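Local structure of S-adenosylmethionine dependent methyltransferase (3BKW) at residues L39-G53 / W60-D73. The protein probably transfers methyl groups from S-adenosylmethionine to a substrate that is not known. Numbering follows the deposited sequence.
Sequences LPEVGGLRIVDLGCG and WAHEHGASYVLGLD. With EDO (1,2-ethanediol), chain I.
Strands 46-50 and 68-73 run parallel at 13°, their axes 4.6 Å apart, and the paired residues I47 and D49 alternately donate to Y68 O and L70 O and accept from L70 N and L72 N. On the face bearing V48 and L50, L72 lies alongside L50 and its CD1 also meets V48 CG2 at 4.1 Å. The opposite face carries I47, whose extended chain (chi2 177°) puts CD1 3.6 Å from A66 CB and against A61 CB, packing the last turn of helix 56-63 and the loop after it against the sheet. That helix closes in a Schellman motif with G65 as C-prime residue, and G65 O then accepts from G44 N (2.8 Å) from above its carbonyl plane. In the turn before strand 46-50, V42 divides its methyls: CG1 reaches W60 CZ3, while CG2 touches H64 CB. The H64 ring lies over the W60 ring near its rim, ND1 fixed by a 2.8 Å bond to W60 O. At the C-terminal ends L72 O takes two donors, G51 N and C52 N, and C52 SG packs on G71 C at 3.5 Å. D73 OD1 receives G53 N (2.9 Å) from above the carboxylate plane, while OD2 holds S75 N; an alanine here would probably leave both amides without these acceptors and the glycine turn less firmly placed. This is the first beta-alpha-beta unit of a Rossmann-like methyltransferase fold, whose DLGCG sequence, running from the end of the first strand into the glycine-rich loop, and acidic end of the second strand contribute, in relatives, to the S-adenosylmethionine site.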
ATOM      1  N   LEU A  39      16.389   5.176   2.694  1.00 28.63           N
ATOM      2  CA  LEU A  39      17.593   4.392   2.490  1.00 28.51           C
ATOM      3  C   LEU A  39      18.239   4.028   3.806  1.00 29.18           C
ATOM      4  O   LEU A  39      18.088   4.751   4.786  1.00 30.35           O
ATOM      5  CB  LEU A  39      18.634   5.196   1.705  1.00 28.54           C
ATOM      6  CG  LEU A  39      18.280   5.644   0.293  1.00 27.44           C
ATOM      7  CD1 LEU A  39      19.382   6.607  -0.195  1.00 28.23           C
ATOM      8  CD2 LEU A  39      18.110   4.420  -0.626  1.00 30.40           C
ATOM      9  N   PRO A  40      18.972   2.905   3.834  1.00 30.17           N
ATOM     10  CA  PRO A  40      19.775   2.630   5.008  1.00 30.66           C
ATOM     11  C   PRO A  40      20.998   3.572   4.963  1.00 31.81           C
ATOM     12  O   PRO A  40      21.211   4.245   3.950  1.00 30.81           O
ATOM     13  CB  PRO A  40      20.223   1.190   4.763  1.00 30.71           C
ATOM     14  CG  PRO A  40      20.335   1.118   3.281  1.00 31.74           C
ATOM     15  CD  PRO A  40      19.161   1.866   2.800  1.00 31.41           C
ATOM     16  N   GLU A  41      21.776   3.632   6.039  1.00 31.81           N
ATOM     17  CA  GLU A  41      23.050   4.349   5.985  1.00 31.90           C
ATOM     18  C   GLU A  41      23.900   3.686   4.871  1.00 31.75           C
ATOM     19  O   GLU A  41      24.129   2.483   4.906  1.00 32.32           O
ATOM     20  CB  GLU A  41      23.753   4.295   7.344  1.00 33.49           C
ATOM     21  CG  GLU A  41      25.193   4.810   7.342  1.00 37.98           C
ATOM     22  CD  GLU A  41      25.321   6.234   6.852  1.00 44.64           C
ATOM     23  OE1 GLU A  41      24.617   7.112   7.402  1.00 45.81           O
ATOM     24  OE2 GLU A  41      26.134   6.464   5.932  1.00 43.35           O
ATOM     25  N   VAL A  42      24.340   4.475   3.895  1.00 30.68           N
ATOM     26  CA  VAL A  42      25.059   3.939   2.723  1.00 30.44           C
ATOM     27  C   VAL A  42      26.556   3.753   2.932  1.00 29.59           C
ATOM     28  O   VAL A  42      27.208   3.123   2.100  1.00 30.18           O
ATOM     29  CB  VAL A  42      24.786   4.754   1.416  1.00 30.51           C
ATOM     30  CG1 VAL A  42      23.266   4.765   1.073  1.00 28.94           C
ATOM     31  CG2 VAL A  42      25.365   6.173   1.485  1.00 29.99           C
ATOM     32  N   GLY A  43      27.101   4.278   4.038  1.00 30.34           N
ATOM     33  CA  GLY A  43      28.515   4.173   4.327  1.00 29.11           C
ATOM     34  C   GLY A  43      28.982   2.731   4.404  1.00 30.19           C
ATOM     35  O   GLY A  43      28.414   1.931   5.158  1.00 31.69           O
ATOM     36  N   GLY A  44      29.963   2.403   3.565  1.00 28.46           N
ATOM     37  CA  GLY A  44      30.566   1.086   3.509  1.00 29.65           C
ATOM     38  C   GLY A  44      29.777   0.034   2.756  1.00 27.76           C
ATOM     39  O   GLY A  44      30.237  -1.117   2.664  1.00 31.77           O
ATOM     40  N   LEU A  45      28.632   0.404   2.163  1.00 27.28           N
ATOM     41  CA  LEU A  45      27.781  -0.581   1.496  1.00 27.01           C
ATOM     42  C   LEU A  45      28.160  -0.830   0.051  1.00 28.51           C
ATOM     43  O   LEU A  45      28.736   0.025  -0.616  1.00 27.39           O
ATOM     44  CB  LEU A  45      26.293  -0.173   1.527  1.00 27.17           C
ATOM     45  CG  LEU A  45      25.599   0.038   2.875  1.00 27.14           C
ATOM     46  CD1 LEU A  45      24.082   0.151   2.622  1.00 30.81           C
ATOM     47  CD2 LEU A  45      25.913  -1.085   3.871  1.00 28.61           C
ATOM     48  N   ARG A  46      27.801  -2.026  -0.401  1.00 27.80           N
ATOM     49  CA  ARG A  46      27.895  -2.442  -1.789  1.00 26.26           C
ATOM     50  C   ARG A  46      26.489  -2.164  -2.320  1.00 26.13           C
ATOM     51  O   ARG A  46      25.506  -2.669  -1.761  1.00 26.94           O
ATOM     52  CB  ARG A  46      28.221  -3.908  -1.891  1.00 26.95           C
ATOM     53  CG  ARG A  46      29.561  -4.275  -1.226  1.00 30.03           C
ATOM     54  CD  ARG A  46      29.672  -5.768  -1.106  1.00 34.36           C
ATOM     55  NE  ARG A  46      28.652  -6.273  -0.186  1.00 32.21           N
ATOM     56  CZ  ARG A  46      28.260  -7.543  -0.093  1.00 36.26           C
ATOM     57  NH1 ARG A  46      28.811  -8.513  -0.818  1.00 36.61           N
ATOM     58  NH2 ARG A  46      27.303  -7.848   0.764  1.00 35.61           N
ATOM     59  N   ILE A  47      26.402  -1.355  -3.377  1.00 26.67           N
ATOM     60  CA  ILE A  47      25.124  -0.874  -3.899  1.00 27.19           C
ATOM     61  C   ILE A  47      24.977  -1.110  -5.389  1.00 26.98           C
ATOM     62  O   ILE A  47      25.944  -0.950  -6.142  1.00 27.92           O
ATOM     63  CB  ILE A  47      24.991   0.653  -3.633  1.00 26.49           C
ATOM     64  CG1 ILE A  47      25.206   0.982  -2.148  1.00 26.24           C
ATOM     65  CG2 ILE A  47      23.616   1.187  -4.119  1.00 28.32           C
ATOM     66  CD1 ILE A  47      25.171   2.478  -1.794  1.00 25.47           C
ATOM     67  N   VAL A  48      23.765  -1.494  -5.814  1.00 26.30           N
ATOM     68  CA  VAL A  48      23.441  -1.589  -7.232  1.00 27.33           C
ATOM     69  C   VAL A  48      22.313  -0.590  -7.520  1.00 26.57           C
ATOM     70  O   VAL A  48      21.334  -0.544  -6.773  1.00 27.49           O
ATOM     71  CB  VAL A  48      23.116  -3.026  -7.713  1.00 25.39           C
ATOM     72  CG1 VAL A  48      21.935  -3.649  -6.954  1.00 26.23           C
ATOM     73  CG2 VAL A  48      22.875  -3.043  -9.228  1.00 29.16           C
ATOM     74  N   ASP A  49      22.468   0.187  -8.600  1.00 26.75           N
ATOM     75  CA  ASP A  49      21.501   1.169  -9.046  1.00 27.74           C
ATOM     76  C   ASP A  49      20.895   0.654 -10.330  1.00 26.79           C
ATOM     77  O   ASP A  49      21.582   0.578 -11.344  1.00 26.87           O
ATOM     78  CB  ASP A  49      22.193   2.523  -9.261  1.00 26.68           C
ATOM     79  CG  ASP A  49      21.242   3.622  -9.663  1.00 28.96           C
ATOM     80  OD1 ASP A  49      20.067   3.340  -9.936  1.00 29.56           O
ATOM     81  OD2 ASP A  49      21.662   4.788  -9.665  1.00 31.07           O
ATOM     82  N   LEU A  50      19.617   0.267 -10.275  1.00 27.70           N
ATOM     83  CA  LEU A  50      18.916  -0.304 -11.421  1.00 26.79           C
ATOM     84  C   LEU A  50      18.229   0.800 -12.209  1.00 28.60           C
ATOM     85  O   LEU A  50      17.230   1.366 -11.749  1.00 28.91           O
ATOM     86  CB  LEU A  50      17.903  -1.368 -10.961  1.00 28.19           C
ATOM     87  CG  LEU A  50      18.388  -2.508 -10.070  1.00 31.11           C
ATOM     88  CD1 LEU A  50      17.238  -3.367  -9.561  1.00 35.60           C
ATOM     89  CD2 LEU A  50      19.393  -3.353 -10.796  1.00 29.33           C
ATOM     90  N   GLY A  51      18.778   1.110 -13.386  1.00 28.52           N
ATOM     91  CA  GLY A  51      18.278   2.189 -14.266  1.00 28.50           C
ATOM     92  C   GLY A  51      18.931   3.470 -13.783  1.00 28.17           C
ATOM     93  O   GLY A  51      18.260   4.457 -13.470  1.00 29.03           O
ATOM     94  N   CYS A  52      20.260   3.458 -13.775  1.00 28.87           N
ATOM     95  CA  CYS A  52      21.048   4.550 -13.200  1.00 28.23           C
ATOM     96  C   CYS A  52      21.097   5.860 -13.994  1.00 27.51           C
ATOM     97  O   CYS A  52      21.504   6.899 -13.444  1.00 28.21           O
ATOM     98  CB  CYS A  52      22.484   4.072 -12.944  1.00 28.11           C
ATOM     99  SG  CYS A  52      23.441   3.709 -14.408  1.00 27.97           S
ATOM    100  N   GLY A  53      20.739   5.806 -15.277  1.00 28.72           N
ATOM    101  CA  GLY A  53      20.783   6.970 -16.143  1.00 29.01           C
ATOM    102  C   GLY A  53      22.160   7.601 -16.141  1.00 28.29           C
ATOM    103  O   GLY A  53      23.176   6.908 -16.276  1.00 27.96           O
ATOM    104  N   TRP A  60      26.116  10.277  -5.722  1.00 28.40           N
ATOM    105  CA  TRP A  60      25.665  10.618  -4.359  1.00 27.36           C
ATOM    106  C   TRP A  60      26.095   9.533  -3.369  1.00 27.24           C
ATOM    107  O   TRP A  60      26.640   9.837  -2.309  1.00 27.99           O
ATOM    108  CB  TRP A  60      24.137  10.843  -4.306  1.00 27.78           C
ATOM    109  CG  TRP A  60      23.618  11.084  -2.912  1.00 28.02           C
ATOM    110  CD1 TRP A  60      23.495  12.285  -2.296  1.00 30.41           C
ATOM    111  CD2 TRP A  60      23.204  10.092  -1.953  1.00 27.79           C
ATOM    112  NE1 TRP A  60      23.018  12.109  -1.022  1.00 29.84           N
ATOM    113  CE2 TRP A  60      22.854  10.776  -0.772  1.00 31.68           C
ATOM    114  CE3 TRP A  60      23.116   8.697  -1.979  1.00 30.27           C
ATOM    115  CZ2 TRP A  60      22.379  10.114   0.373  1.00 31.56           C
ATOM    116  CZ3 TRP A  60      22.649   8.027  -0.843  1.00 29.15           C
ATOM    117  CH2 TRP A  60      22.299   8.742   0.324  1.00 31.38           C
ATOM    118  N   ALA A  61      25.854   8.275  -3.725  1.00 25.93           N
ATOM    119  CA  ALA A  61      26.184   7.146  -2.856  1.00 26.01           C
ATOM    120  C   ALA A  61      27.681   7.061  -2.592  1.00 26.79           C
ATOM    121  O   ALA A  61      28.103   6.832  -1.447  1.00 28.27           O
ATOM    122  CB  ALA A  61      25.671   5.841  -3.449  1.00 26.44           C
ATOM    123  N   HIS A  62      28.479   7.232  -3.645  1.00 27.55           N
ATOM    124  CA  HIS A  62      29.937   7.256  -3.509  1.00 28.82           C
ATOM    125  C   HIS A  62      30.376   8.417  -2.599  1.00 29.55           C
ATOM    126  O   HIS A  62      31.157   8.216  -1.666  1.00 27.81           O
ATOM    127  CB  HIS A  62      30.631   7.372  -4.870  1.00 28.77           C
ATOM    128  CG  HIS A  62      32.126   7.391  -4.771  1.00 32.61           C
ATOM    129  ND1 HIS A  62      32.876   6.240  -4.656  1.00 34.75           N
ATOM    130  CD2 HIS A  62      33.003   8.421  -4.705  1.00 37.84           C
ATOM    131  CE1 HIS A  62      34.156   6.561  -4.564  1.00 37.17           C
ATOM    132  NE2 HIS A  62      34.262   7.877  -4.596  1.00 34.88           N
ATOM    133  N   GLU A  63      29.844   9.610  -2.848  1.00 28.43           N
ATOM    134  CA  GLU A  63      30.142  10.778  -1.992  1.00 31.71           C
ATOM    135  C   GLU A  63      29.833  10.523  -0.511  1.00 29.52           C
ATOM    136  O   GLU A  63      30.559  11.018   0.365  1.00 31.86           O
ATOM    137  CB  GLU A  63      29.367  12.008  -2.452  1.00 32.22           C
ATOM    138  CG  GLU A  63      29.823  12.595  -3.757  1.00 38.87           C
ATOM    139  CD  GLU A  63      28.775  13.500  -4.422  1.00 41.59           C
ATOM    140  OE1 GLU A  63      27.826  13.971  -3.741  1.00 55.36           O
ATOM    141  OE2 GLU A  63      28.912  13.748  -5.645  1.00 59.37           O
ATOM    142  N   HIS A  64      28.795   9.729  -0.238  1.00 29.17           N
ATOM    143  CA  HIS A  64      28.370   9.392   1.124  1.00 29.81           C
ATOM    144  C   HIS A  64      28.965   8.093   1.689  1.00 30.84           C
ATOM    145  O   HIS A  64      28.448   7.524   2.659  1.00 31.83           O
ATOM    146  CB  HIS A  64      26.840   9.479   1.218  1.00 31.11           C
ATOM    147  CG  HIS A  64      26.341  10.881   1.108  1.00 30.65           C
ATOM    148  ND1 HIS A  64      26.270  11.558  -0.091  1.00 33.51           N
ATOM    149  CD2 HIS A  64      25.951  11.761   2.060  1.00 40.29           C
ATOM    150  CE1 HIS A  64      25.840  12.789   0.127  1.00 39.22           C
ATOM    151  NE2 HIS A  64      25.628  12.934   1.422  1.00 33.94           N
ATOM    152  N   GLY A  65      30.059   7.630   1.083  1.00 30.26           N
ATOM    153  CA  GLY A  65      30.861   6.554   1.615  1.00 30.78           C
ATOM    154  C   GLY A  65      30.596   5.139   1.187  1.00 28.67           C
ATOM    155  O   GLY A  65      31.134   4.227   1.818  1.00 27.76           O
ATOM    156  N   ALA A  66      29.811   4.932   0.128  1.00 29.49           N
ATOM    157  CA  ALA A  66      29.557   3.582  -0.383  1.00 27.23           C
ATOM    158  C   ALA A  66      30.870   2.915  -0.798  1.00 28.72           C
ATOM    159  O   ALA A  66      31.698   3.553  -1.464  1.00 30.80           O
ATOM    160  CB  ALA A  66      28.581   3.617  -1.576  1.00 27.38           C
ATOM    161  N   SER A  67      31.082   1.666  -0.375  1.00 28.26           N
ATOM    162  CA  SER A  67      32.314   0.936  -0.720  1.00 29.66           C
ATOM    163  C   SER A  67      32.385   0.611  -2.201  1.00 29.08           C
ATOM    164  O   SER A  67      33.464   0.649  -2.789  1.00 31.04           O
ATOM    165  CB  SER A  67      32.498  -0.350   0.113  1.00 29.69           C
ATOM    166  OG  SER A  67      31.493  -1.310  -0.153  1.00 39.06           O
ATOM    167  N   TYR A  68      31.237   0.302  -2.798  1.00 28.98           N
ATOM    168  CA  TYR A  68      31.158  -0.072  -4.197  1.00 28.30           C
ATOM    169  C   TYR A  68      29.765   0.214  -4.742  1.00 27.24           C
ATOM    170  O   TYR A  68      28.782  -0.081  -4.075  1.00 26.86           O
ATOM    171  CB  TYR A  68      31.483  -1.560  -4.345  1.00 27.59           C
ATOM    172  CG  TYR A  68      31.245  -2.126  -5.733  1.00 30.21           C
ATOM    173  CD1 TYR A  68      31.965  -1.640  -6.826  1.00 36.40           C
ATOM    174  CD2 TYR A  68      30.307  -3.150  -5.956  1.00 33.04           C
ATOM    175  CE1 TYR A  68      31.757  -2.150  -8.123  1.00 34.62           C
ATOM    176  CE2 TYR A  68      30.093  -3.675  -7.259  1.00 33.02           C
ATOM    177  CZ  TYR A  68      30.826  -3.162  -8.327  1.00 33.90           C
ATOM    178  OH  TYR A  68      30.649  -3.648  -9.603  1.00 37.77           O
ATOM    179  N   VAL A  69      29.707   0.800  -5.940  1.00 27.15           N
ATOM    180  CA  VAL A  69      28.442   1.102  -6.623  1.00 28.22           C
ATOM    181  C   VAL A  69      28.492   0.544  -8.048  1.00 27.69           C
ATOM    182  O   VAL A  69      29.440   0.814  -8.782  1.00 28.46           O
ATOM    183  CB  VAL A  69      28.123   2.622  -6.679  1.00 29.00           C
ATOM    184  CG1 VAL A  69      26.732   2.841  -7.299  1.00 32.02           C
ATOM    185  CG2 VAL A  69      28.154   3.225  -5.277  1.00 28.09           C
ATOM    186  N   LEU A  70      27.491  -0.267  -8.405  1.00 27.91           N
ATOM    187  CA  LEU A  70      27.310  -0.798  -9.762  1.00 27.15           C
ATOM    188  C   LEU A  70      26.076  -0.085 -10.315  1.00 27.18           C
ATOM    189  O   LEU A  70      24.971  -0.263  -9.787  1.00 27.62           O
ATOM    190  CB  LEU A  70      27.095  -2.306  -9.756  1.00 27.54           C
ATOM    191  CG  LEU A  70      26.756  -2.955 -11.117  1.00 29.59           C
ATOM    192  CD1 LEU A  70      27.872  -2.728 -12.168  1.00 27.65           C
ATOM    193  CD2 LEU A  70      26.474  -4.435 -10.926  1.00 30.07           C
ATOM    194  N   GLY A  71      26.275   0.729 -11.343  1.00 26.30           N
ATOM    195  CA  GLY A  71      25.192   1.446 -12.014  1.00 26.21           C
ATOM    196  C   GLY A  71      24.857   0.724 -13.300  1.00 26.02           C
ATOM    197  O   GLY A  71      25.737   0.518 -14.133  1.00 27.01           O
ATOM    198  N   LEU A  72      23.589   0.343 -13.460  1.00 26.20           N
ATOM    199  CA  LEU A  72      23.115  -0.372 -14.642  1.00 26.72           C
ATOM    200  C   LEU A  72      22.076   0.427 -15.420  1.00 27.98           C
ATOM    201  O   LEU A  72      21.141   0.958 -14.832  1.00 28.51           O
ATOM    202  CB  LEU A  72      22.504  -1.696 -14.230  1.00 27.40           C
ATOM    203  CG  LEU A  72      23.393  -2.650 -13.436  1.00 26.59           C
ATOM    204  CD1 LEU A  72      22.620  -3.971 -13.170  1.00 28.42           C
ATOM    205  CD2 LEU A  72      24.705  -2.921 -14.147  1.00 27.01           C
ATOM    206  N   ASP A  73      22.229   0.464 -16.747  1.00 29.36           N
ATOM    207  CA  ASP A  73      21.284   1.152 -17.628  1.00 29.32           C
ATOM    208  C   ASP A  73      21.366   0.497 -19.019  1.00 29.87           C
ATOM    209  O   ASP A  73      22.359  -0.136 -19.347  1.00 31.22           O
ATOM    210  CB  ASP A  73      21.608   2.655 -17.687  1.00 32.51           C
ATOM    211  CG  ASP A  73      20.421   3.497 -18.114  1.00 34.89           C
ATOM    212  OD1 ASP A  73      19.692   3.993 -17.219  1.00 33.41           O
ATOM    213  OD2 ASP A  73      20.196   3.629 -19.338  1.00 45.36           O
TER
HETATM  214  C1  EDO I 249      22.689   9.193   4.190  1.00 52.84           C
HETATM  215  O1  EDO I 249      23.936   9.895   4.196  1.00 46.99           O
HETATM  216  C2  EDO I 249      22.979   7.715   3.950  1.00 51.34           C
HETATM  217  O2  EDO I 249      21.794   6.972   3.611  1.00 42.38           O
HETATM  218  O   HOH W   1      27.677   8.244   5.093  1.00 38.12           O